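Local coordinates for protein GDP-perosamine synthase (Caulobacter crescentus, PDB 3BN1) that catalyses the pyridoxal-phosphate-dependent transfer of an amino group from L-glutamate to GDP-4-keto-6-deoxy-D-mannose, making GDP-perosamine for bacterial O-antigen synthesis, at residues Glu80-Ser85 / Thr101-Asp106; Pro132-Gly137 / Val156-Ala161; Asp141-Leu146 / Ala166-Lys171. All coordinates share one frame; numbering follows the deposited sequence.

Interaction 1. Residues Glu80-Ser85 / Thr101-Asp106; sequences EVIVPS and TPVLVD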
loop_
_atom_site.group_PDB
_atom_site.type_symbol
_atom_site.label_atom_id
_atom_site.label_comp_id
_atom_site.label_asym_id
_atom_site.label_seq_id
_atom_site.Cartn_x
_atom_site.Cartn_y
_atom_site.Cartn_z
ATOM N N GLU A 80 -11.596 1.495 21.743
ATOM C CA GLU A 80 -12.400 2.538 21.090
ATOM C C GLU A 80 -11.461 3.679 20.773
ATOM O O GLU A 80 -10.548 3.928 21.551
ATOM C CB GLU A 80 -13.469 3.073 22.050
ATOM C CG GLU A 80 -14.625 2.057 22.190
ATOM C CD GLU A 80 -15.649 2.435 23.251
ATOM O OE1 GLU A 80 -15.555 3.559 23.809
ATOM O OE2 GLU A 80 -16.547 1.598 23.547
ATOM N N VAL A 81 -11.662 4.343 19.633
ATOM C CA VAL A 81 -10.857 5.516 19.262
ATOM C C VAL A 81 -11.904 6.552 18.890
ATOM O O VAL A 81 -12.814 6.271 18.043
ATOM C CB VAL A 81 -9.917 5.203 18.036
ATOM C CG1 VAL A 81 -9.146 6.420 17.474
ATOM C CG2 VAL A 81 -9.058 3.977 18.373
ATOM N N ILE A 82 -11.762 7.749 19.484
ATOM C CA ILE A 82 -12.675 8.818 19.135
ATOM C C ILE A 82 -12.174 9.529 17.889
ATOM O O ILE A 82 -11.006 9.955 17.851
ATOM C CB ILE A 82 -12.825 9.810 20.302
ATOM C CG1 ILE A 82 -13.625 9.133 21.424
ATOM C CG2 ILE A 82 -13.585 11.083 19.833
ATOM C CD1 ILE A 82 -13.391 9.745 22.825
ATOM N N VAL A 83 -13.063 9.608 16.886
ATOM C CA VAL A 83 -12.840 10.171 15.551
ATOM C C VAL A 83 -14.035 11.079 15.199
ATOM O O VAL A 83 -15.174 10.731 15.534
ATOM C CB VAL A 83 -12.838 9.014 14.544
ATOM C CG1 VAL A 83 -12.510 9.477 13.129
ATOM C CG2 VAL A 83 -11.932 7.906 15.003
ATOM N N PRO A 84 -13.793 12.248 14.577
ATOM C CA PRO A 84 -14.913 13.105 14.177
ATOM C C PRO A 84 -15.726 12.416 13.071
ATOM O O PRO A 84 -15.183 11.728 12.215
ATOM C CB PRO A 84 -14.238 14.369 13.651
ATOM C CG PRO A 84 -12.800 14.018 13.421
ATOM C CD PRO A 84 -12.472 12.877 14.334
ATOM N N SER A 85 -17.038 12.556 13.119
ATOM C CA SER A 85 -17.911 12.018 12.060
ATOM C C SER A 85 -17.571 12.756 10.772
ATOM O O SER A 85 -17.521 12.135 9.715
ATOM C CB SER A 85 -19.394 12.246 12.340
ATOM O OG SER A 85 -20.208 11.477 11.464
ATOM N N THR A 101 -13.218 -0.035 17.550
ATOM C CA THR A 101 -14.467 0.727 17.380
ATOM C C THR A 101 -14.294 2.255 17.362
ATOM O O THR A 101 -13.900 2.893 18.348
ATOM C CB THR A 101 -15.357 0.384 18.549
ATOM O OG1 THR A 101 -15.583 -1.044 18.557
ATOM C CG2 THR A 101 -16.603 1.143 18.441
ATOM N N PRO A 102 -14.695 2.855 16.255
ATOM C CA PRO A 102 -14.661 4.306 16.065
ATOM C C PRO A 102 -15.785 4.862 16.985
ATOM O O PRO A 102 -16.863 4.260 17.106
ATOM C CB PRO A 102 -15.074 4.434 14.592
ATOM C CG PRO A 102 -14.745 3.117 14.019
ATOM C CD PRO A 102 -15.192 2.178 15.045
ATOM N N VAL A 103 -15.532 5.989 17.655
ATOM C CA VAL A 103 -16.513 6.653 18.532
ATOM C C VAL A 103 -16.532 8.086 18.061
ATOM O O VAL A 103 -15.563 8.870 18.222
ATOM C CB VAL A 103 -16.147 6.537 20.027
ATOM C CG1 VAL A 103 -17.100 7.401 20.936
ATOM C CG2 VAL A 103 -16.179 5.051 20.426
ATOM N N LEU A 104 -17.636 8.375 17.387
ATOM C CA LEU A 104 -17.778 9.572 16.645
ATOM C C LEU A 104 -18.090 10.719 17.541
ATOM O O LEU A 104 -18.855 10.589 18.488
ATOM C CB LEU A 104 -18.860 9.471 15.534
ATOM C CG LEU A 104 -18.769 8.320 14.516
ATOM C CD1 LEU A 104 -19.873 8.349 13.490
ATOM C CD2 LEU A 104 -17.382 8.357 13.839
ATOM N N VAL A 105 -17.487 11.840 17.167
ATOM C CA VAL A 105 -17.641 13.120 17.882
ATOM C C VAL A 105 -17.947 14.250 16.855
ATOM O O VAL A 105 -17.549 14.175 15.669
ATOM C CB VAL A 105 -16.364 13.484 18.702
ATOM C CG1 VAL A 105 -15.144 13.678 17.757
ATOM C CG2 VAL A 105 -16.648 14.712 19.561
ATOM N N ASP A 106 -18.707 15.254 17.304
ATOM C CA ASP A 106 -19.156 16.356 16.453
ATOM C C ASP A 106 -18.005 17.324 16.352
ATOM O O ASP A 106 -17.042 17.207 17.094
ATOM C CB ASP A 106 -20.320 17.119 17.103
ATOM C CG ASP A 106 -21.303 17.617 16.108
ATOM O OD1 ASP A 106 -20.981 17.547 14.907
ATOM O OD2 ASP A 106 -22.385 18.084 16.509
#
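Glu80 meets Val103 along most of its side chain. Its CB lies 3.7 Å from Val103 CG2, and CG and CD stay close to the same methyl. OE1 ends 3.7 Å from that CG2 as well. CG stands anti to the carbonyl carbon (chi1 -75°) and the chain beyond it is extended, which carries the carboxylate across the methyl. The charged tip is held outside the pair: OE2 makes a salt bridge to Arg126 and OE1 a hydrogen bond to Thr124. The backbones form a parallel ladder, with bonds running alternately in both directions. Val103 N reaches Val81 O at 2.8 Å, and Val83 N returns to Val103 O at 2.9 Å from above the carbonyl plane. The last rung is Ser85 N to Val105 O. Strands 80-84 and 101-105, with helix 90-98 between them, make a beta-alpha-beta crossover at one edge of the large sheet. Helix 90-98 covers the face that carries Val81, Val83 and Pro102. On the face of Glu80 and Ile82, Ile82 CG1 packs on Val103 CB at 3.9 Å. Its other branch, CG2, meets Val105 CG1 at 3.7 Å, the two side chains crossing at about a right angle. Past the strand end, Ser85 OG lies 3.7 Å from Leu104 CD1 and hydrogen-bonds to His324.

Interaction 2. Residues Pro132-Gly137 / Val156-Ala161; sequences PVHLYG and VIEDAA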
loop_
_atom_site.group_PDB
_atom_site.type_symbol
_atom_site.label_atom_id
_atom_site.label_comp_id
_atom_site.label_asym_id
_atom_site.label_seq_id
_atom_site.Cartn_x
_atom_site.Cartn_y
_atom_site.Cartn_z
ATOM N N PRO A 132 -7.768 13.545 16.372
ATOM C CA PRO A 132 -8.159 14.832 15.817
ATOM C C PRO A 132 -7.764 14.828 14.304
ATOM O O PRO A 132 -6.732 14.274 13.890
ATOM C CB PRO A 132 -7.323 15.839 16.644
ATOM C CG PRO A 132 -6.134 15.022 17.041
ATOM C CD PRO A 132 -6.745 13.706 17.435
ATOM N N VAL A 133 -8.614 15.412 13.460
ATOM C CA VAL A 133 -8.299 15.523 12.056
ATOM C C VAL A 133 -8.222 17.019 11.733
ATOM O O VAL A 133 -9.181 17.753 11.976
ATOM C CB VAL A 133 -9.347 14.867 11.164
ATOM C CG1 VAL A 133 -9.021 15.093 9.688
ATOM C CG2 VAL A 133 -9.551 13.396 11.554
ATOM N N HIS A 134 -7.110 17.430 11.109
ATOM C CA HIS A 134 -6.917 18.849 10.750
ATOM C C HIS A 134 -7.515 19.102 9.338
ATOM O O HIS A 134 -6.828 19.115 8.337
ATOM C CB HIS A 134 -5.413 19.239 10.869
ATOM C CG HIS A 134 -4.738 18.758 12.122
ATOM N ND1 HIS A 134 -5.311 18.875 13.371
ATOM C CD2 HIS A 134 -3.478 18.295 12.340
ATOM C CE1 HIS A 134 -4.477 18.416 14.291
ATOM N NE2 HIS A 134 -3.343 18.082 13.697
ATOM N N LEU A 135 -8.829 19.313 9.277
ATOM C CA LEU A 135 -9.508 19.455 8.004
ATOM C C LEU A 135 -9.169 20.721 7.228
ATOM O O LEU A 135 -9.124 21.805 7.814
ATOM C CB LEU A 135 -10.992 19.447 8.295
ATOM C CG LEU A 135 -11.662 18.106 8.551
ATOM C CD1 LEU A 135 -13.209 18.353 8.586
ATOM C CD2 LEU A 135 -11.242 17.102 7.465
ATOM N N TYR A 136 -9.014 20.587 5.908
ATOM C CA TYR A 136 -8.770 21.739 5.037
ATOM C C TYR A 136 -7.440 22.482 5.241
ATOM O O TYR A 136 -7.094 23.433 4.515
ATOM C CB TYR A 136 -10.014 22.629 5.040
ATOM C CG TYR A 136 -11.189 21.744 4.684
ATOM C CD1 TYR A 136 -11.001 20.730 3.735
ATOM C CD2 TYR A 136 -12.344 21.758 5.421
ATOM C CE1 TYR A 136 -11.952 19.812 3.459
ATOM C CE2 TYR A 136 -13.369 20.871 5.111
ATOM C CZ TYR A 136 -13.156 19.914 4.131
ATOM O OH TYR A 136 -14.128 19.011 3.798
ATOM N N GLY A 137 -6.651 21.982 6.179
ATOM C CA GLY A 137 -5.352 22.619 6.401
ATOM C C GLY A 137 -5.293 23.394 7.695
ATOM O O GLY A 137 -4.331 24.134 7.955
ATOM N N VAL A 156 -3.050 10.327 21.467
ATOM C CA VAL A 156 -3.646 11.238 20.512
ATOM C C VAL A 156 -2.908 10.967 19.210
ATOM O O VAL A 156 -1.684 10.885 19.168
ATOM C CB VAL A 156 -3.498 12.744 20.942
ATOM C CG1 VAL A 156 -4.045 13.710 19.861
ATOM C CG2 VAL A 156 -4.231 12.998 22.251
ATOM N N ILE A 157 -3.656 10.811 18.128
ATOM C CA ILE A 157 -2.980 10.637 16.876
ATOM C C ILE A 157 -3.578 11.653 15.926
ATOM O O ILE A 157 -4.797 11.678 15.694
ATOM C CB ILE A 157 -3.196 9.235 16.290
ATOM C CG1 ILE A 157 -2.728 9.225 14.830
ATOM C CG2 ILE A 157 -4.670 8.770 16.516
ATOM C CD1 ILE A 157 -3.037 7.957 14.064
ATOM N N GLU A 158 -2.740 12.532 15.400
ATOM C CA GLU A 158 -3.291 13.535 14.476
ATOM C C GLU A 158 -3.440 12.948 13.060
ATOM O O GLU A 158 -2.471 12.428 12.429
ATOM C CB GLU A 158 -2.331 14.697 14.311
ATOM C CG GLU A 158 -1.801 15.440 15.583
ATOM C CD GLU A 158 -0.568 16.338 15.177
ATOM O OE1 GLU A 158 -0.744 17.195 14.260
ATOM O OE2 GLU A 158 0.567 16.122 15.708
ATOM N N ASP A 159 -4.642 13.062 12.524
ATOM C CA ASP A 159 -4.781 12.742 11.095
ATOM C C ASP A 159 -4.429 14.085 10.453
ATOM O O ASP A 159 -5.277 15.002 10.324
ATOM C CB ASP A 159 -6.205 12.395 10.683
ATOM C CG ASP A 159 -6.274 11.977 9.230
ATOM O OD1 ASP A 159 -5.282 12.184 8.476
ATOM O OD2 ASP A 159 -7.305 11.380 8.844
ATOM N N ALA A 160 -3.169 14.261 10.083
ATOM C CA ALA A 160 -2.760 15.559 9.518
ATOM C C ALA A 160 -2.699 15.538 8.001
ATOM O O ALA A 160 -1.956 16.335 7.411
ATOM C CB ALA A 160 -1.396 15.964 10.081
ATOM N N ALA A 161 -3.429 14.610 7.376
ATOM C CA ALA A 161 -3.427 14.448 5.898
ATOM C C ALA A 161 -3.569 15.716 5.081
ATOM O O ALA A 161 -3.081 15.782 3.967
ATOM C CB ALA A 161 -4.539 13.414 5.406
HETATM O O HOH W 1 -6.027 16.523 8.137
#
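Glu158 OE1 is gripped by two donors, His134 NE2 across the contact and the backbone N of Gly174. The His134 NE2 bond to Glu158 OE1 is 2.8 Å long, with an angle of 155° at the hydrogen. The oxygen lies almost in the imidazole plane and receives the N-H on its anti lone pair. Ring and carboxylate planes are turned 52° from each other. CG of His134 stands anti to its carbonyl carbon (chi1 -45°), and the ring reaches back to strand 155-159. The other ring nitrogen, ND1, accepts from Cys140 N. Ala160 CB adds a contact to His134 CD2 at 3.9 Å.

The backbones meet in a single bridge between Val133 and Asp159, just beyond strand 127-130. Asp159 N gives a 2.8 Å bond to Pro132 O, nearly along the C=O axis. Asp159 O then accepts from His134 N at 3.1 Å, and water 1 donates to the same oxygen. At the start of the contact Pro132 CD rests on Val156 CG1 at 3.6 Å. Val133 and Asp159 lie side by side, with CG2 of the valine 3.6 Å from CB of the aspartate.

Asp159 OD1 accepts from Ala161 N, an Asx turn, while OD2 bonds to Ser91 and lies close to the pyridine N1 of the pyridoxal-phosphate-modified Lys188. This fits the aspartate that pairs with the pyridine nitrogen in aminotransferases of this fold. Glu158 OE2 takes the backbone N-H groups of Leu176 and Gly177. With so many donors around it, the buried Glu158 carboxylate is probably kept ionised.

Interaction 3. Residues Asp141-Leu146 / Ala166-Lys171; sequences DMDPIL and ATYRGK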
loop_
_atom_site.group_PDB
_atom_site.type_symbol
_atom_site.label_atom_id
_atom_site.label_comp_id
_atom_site.label_asym_id
_atom_site.label_seq_id
_atom_site.Cartn_x
_atom_site.Cartn_y
_atom_site.Cartn_z
ATOM N N ASP A 141 -8.147 22.474 17.772
ATOM C CA ASP A 141 -7.741 23.138 19.005
ATOM C C ASP A 141 -7.068 22.148 19.943
ATOM O O ASP A 141 -7.686 21.580 20.858
ATOM C CB ASP A 141 -8.934 23.812 19.681
ATOM C CG ASP A 141 -8.492 24.927 20.658
ATOM O OD1 ASP A 141 -7.291 25.259 20.771
ATOM O OD2 ASP A 141 -9.365 25.531 21.297
ATOM N N MET A 142 -5.796 21.940 19.670
ATOM C CA MET A 142 -5.001 20.920 20.348
ATOM C C MET A 142 -4.827 20.925 21.832
ATOM O O MET A 142 -4.897 19.895 22.481
ATOM C CB MET A 142 -3.674 20.657 19.635
ATOM C CG MET A 142 -3.858 20.198 18.209
ATOM S SD MET A 142 -4.749 18.589 18.111
ATOM C CE MET A 142 -3.671 17.443 19.077
ATOM N N ASP A 143 -4.629 22.116 22.382
ATOM C CA ASP A 143 -4.385 22.168 23.793
ATOM C C ASP A 143 -5.547 21.583 24.590
ATOM O O ASP A 143 -5.366 20.696 25.412
ATOM C CB ASP A 143 -3.980 23.601 24.151
ATOM C CG ASP A 143 -2.532 23.931 23.757
ATOM O OD1 ASP A 143 -1.784 22.999 23.320
ATOM O OD2 ASP A 143 -2.150 25.116 23.894
ATOM N N PRO A 144 -6.775 22.004 24.352
ATOM C CA PRO A 144 -7.847 21.402 25.151
ATOM C C PRO A 144 -7.958 19.879 24.925
ATOM O O PRO A 144 -8.353 19.118 25.803
ATOM C CB PRO A 144 -9.129 22.085 24.610
ATOM C CG PRO A 144 -8.683 23.156 23.766
ATOM C CD PRO A 144 -7.192 23.282 23.750
ATOM N N ILE A 145 -7.655 19.457 23.710
ATOM C CA ILE A 145 -7.830 18.069 23.384
ATOM C C ILE A 145 -6.726 17.276 24.126
ATOM O O ILE A 145 -6.935 16.159 24.636
ATOM C CB ILE A 145 -7.678 17.905 21.852
ATOM C CG1 ILE A 145 -8.759 18.644 21.065
ATOM C CG2 ILE A 145 -7.468 16.418 21.475
ATOM C CD1 ILE A 145 -8.638 18.457 19.540
ATOM N N LEU A 146 -5.515 17.827 24.118
ATOM C CA LEU A 146 -4.387 17.191 24.815
ATOM C C LEU A 146 -4.691 17.226 26.317
ATOM O O LEU A 146 -4.408 16.251 27.068
ATOM C CB LEU A 146 -3.080 17.915 24.510
ATOM C CG LEU A 146 -2.586 17.705 23.066
ATOM C CD1 LEU A 146 -1.422 18.616 22.798
ATOM C CD2 LEU A 146 -2.097 16.228 22.893
ATOM N N ALA A 166 0.996 23.368 8.441
ATOM C CA ALA A 166 0.185 24.148 9.363
ATOM C C ALA A 166 0.913 24.223 10.713
ATOM O O ALA A 166 1.746 23.381 11.044
ATOM C CB ALA A 166 -1.286 23.468 9.502
ATOM N N THR A 167 0.604 25.221 11.519
ATOM C CA THR A 167 1.239 25.308 12.836
ATOM C C THR A 167 0.168 25.681 13.873
ATOM O O THR A 167 -0.899 26.217 13.554
ATOM C CB THR A 167 2.357 26.398 12.912
ATOM O OG1 THR A 167 1.770 27.661 12.551
ATOM C CG2 THR A 167 3.523 26.059 12.006
ATOM N N TYR A 168 0.502 25.448 15.134
ATOM C CA TYR A 168 -0.421 25.689 16.217
ATOM C C TYR A 168 0.432 26.080 17.415
ATOM O O TYR A 168 1.289 25.309 17.879
ATOM C CB TYR A 168 -1.156 24.368 16.521
ATOM C CG TYR A 168 -2.102 24.460 17.693
ATOM C CD1 TYR A 168 -3.437 24.873 17.487
ATOM C CD2 TYR A 168 -1.666 24.197 19.013
ATOM C CE1 TYR A 168 -4.317 25.032 18.547
ATOM C CE2 TYR A 168 -2.561 24.351 20.115
ATOM C CZ TYR A 168 -3.892 24.762 19.875
ATOM O OH TYR A 168 -4.809 24.879 20.931
ATOM N N ARG A 169 0.197 27.286 17.906
ATOM C CA ARG A 169 0.924 27.769 19.071
ATOM C C ARG A 169 2.404 27.353 19.127
ATOM O O ARG A 169 2.919 26.841 20.140
ATOM C CB ARG A 169 0.148 27.410 20.324
ATOM C CG ARG A 169 -1.258 28.035 20.266
ATOM C CD ARG A 169 -2.004 27.635 21.492
ATOM N NE ARG A 169 -3.409 28.121 21.472
ATOM C CZ ARG A 169 -4.372 27.783 22.362
ATOM N NH1 ARG A 169 -4.125 26.952 23.381
ATOM N NH2 ARG A 169 -5.608 28.269 22.251
ATOM N N GLY A 170 3.049 27.598 17.988
ATOM C CA GLY A 170 4.474 27.448 17.712
ATOM C C GLY A 170 5.004 26.099 17.243
ATOM O O GLY A 170 6.229 25.894 17.122
ATOM N N LYS A 171 4.069 25.188 16.993
ATOM C CA LYS A 171 4.413 23.811 16.605
ATOM C C LYS A 171 3.786 23.476 15.274
ATOM O O LYS A 171 2.681 23.910 14.996
ATOM C CB LYS A 171 3.837 22.890 17.667
ATOM C CG LYS A 171 4.484 23.130 19.085
ATOM C CD LYS A 171 3.987 22.008 19.994
ATOM C CE LYS A 171 5.159 21.277 20.640
ATOM N NZ LYS A 171 5.270 19.904 20.082
#
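The N-terminal end of helix 142-151 meets a beta hairpin closed by a type I' turn here, and Tyr168 and Arg169 of the hairpin supply the contact. Tyr168 begins the turn, which runs to Lys171. Its CG is anti to the backbone N (chi1 177°), and the ring extends to the first turn of the helix. The hydroxyl has two hydrogen bonds. It donates to Asp141 OD1 at 2.5 Å, with Asp141 CG, OD1 and the phenol oxygen almost in line. It also accepts from Asp143 N at 3.1 Å, in a nearly straight bond of 171°. Asp141 is the N-cap residue, but its carboxylate makes no capping bond and takes the phenol instead.

The two faces of the Tyr168 ring are covered differently. Met142 CB lies over one face, 4.1 Å from the ring centroid, as a CH-pi contact offset toward the rim. Arg169 CG lies over the opposite face, also toward the rim. The Asp143 carboxylate stands at the ring edge, its plane nearly perpendicular to the ring.

Arg169 runs extended from CG to NE and brings its guanidinium over the tyrosine hydroxyl. NH1 forms a salt bridge to Asp143 OD2 at 2.7 Å, with the oxygen near the guanidinium plane. A second, long salt bridge joins NH2 to Asp141 OD1 at 3.8 Å. That oxygen lies well out of the guanidinium plane, and the attraction is of charge alone.

Asp141, Asp143 and Arg169 thus form a charge network around the Tyr168 hydroxyl. The helix N-terminus gives the phenol oxygen an N-H, and the phenol O-H is spent on the Asp141 carboxylate. The positive guanidinium would offset part of the charge of the two aspartates, which probably keeps both ionised.

In the fold
The contacts lie in one aminotransferase-family chain. Interaction 1 closes before interaction 2 opens, while the segments of interactions 2 and 3 alternate along the sequence. Interactions 1 and 2 both reach the large mixed sheet, with centres about 13 Å apart. Pro84 CG touches Val133 CG2 at 3.8 Å between them. Interaction 3 lies about 11 Å from interaction 2, centre to centre. Helix 142-151 links them, as Met142 packs on His134 and Val156. Interactions 1 and 3 do not touch; their centres are about 20 Å apart. The series therefore runs from the sheet edge, through the strand end beside the cofactor, to a peripheral hairpin.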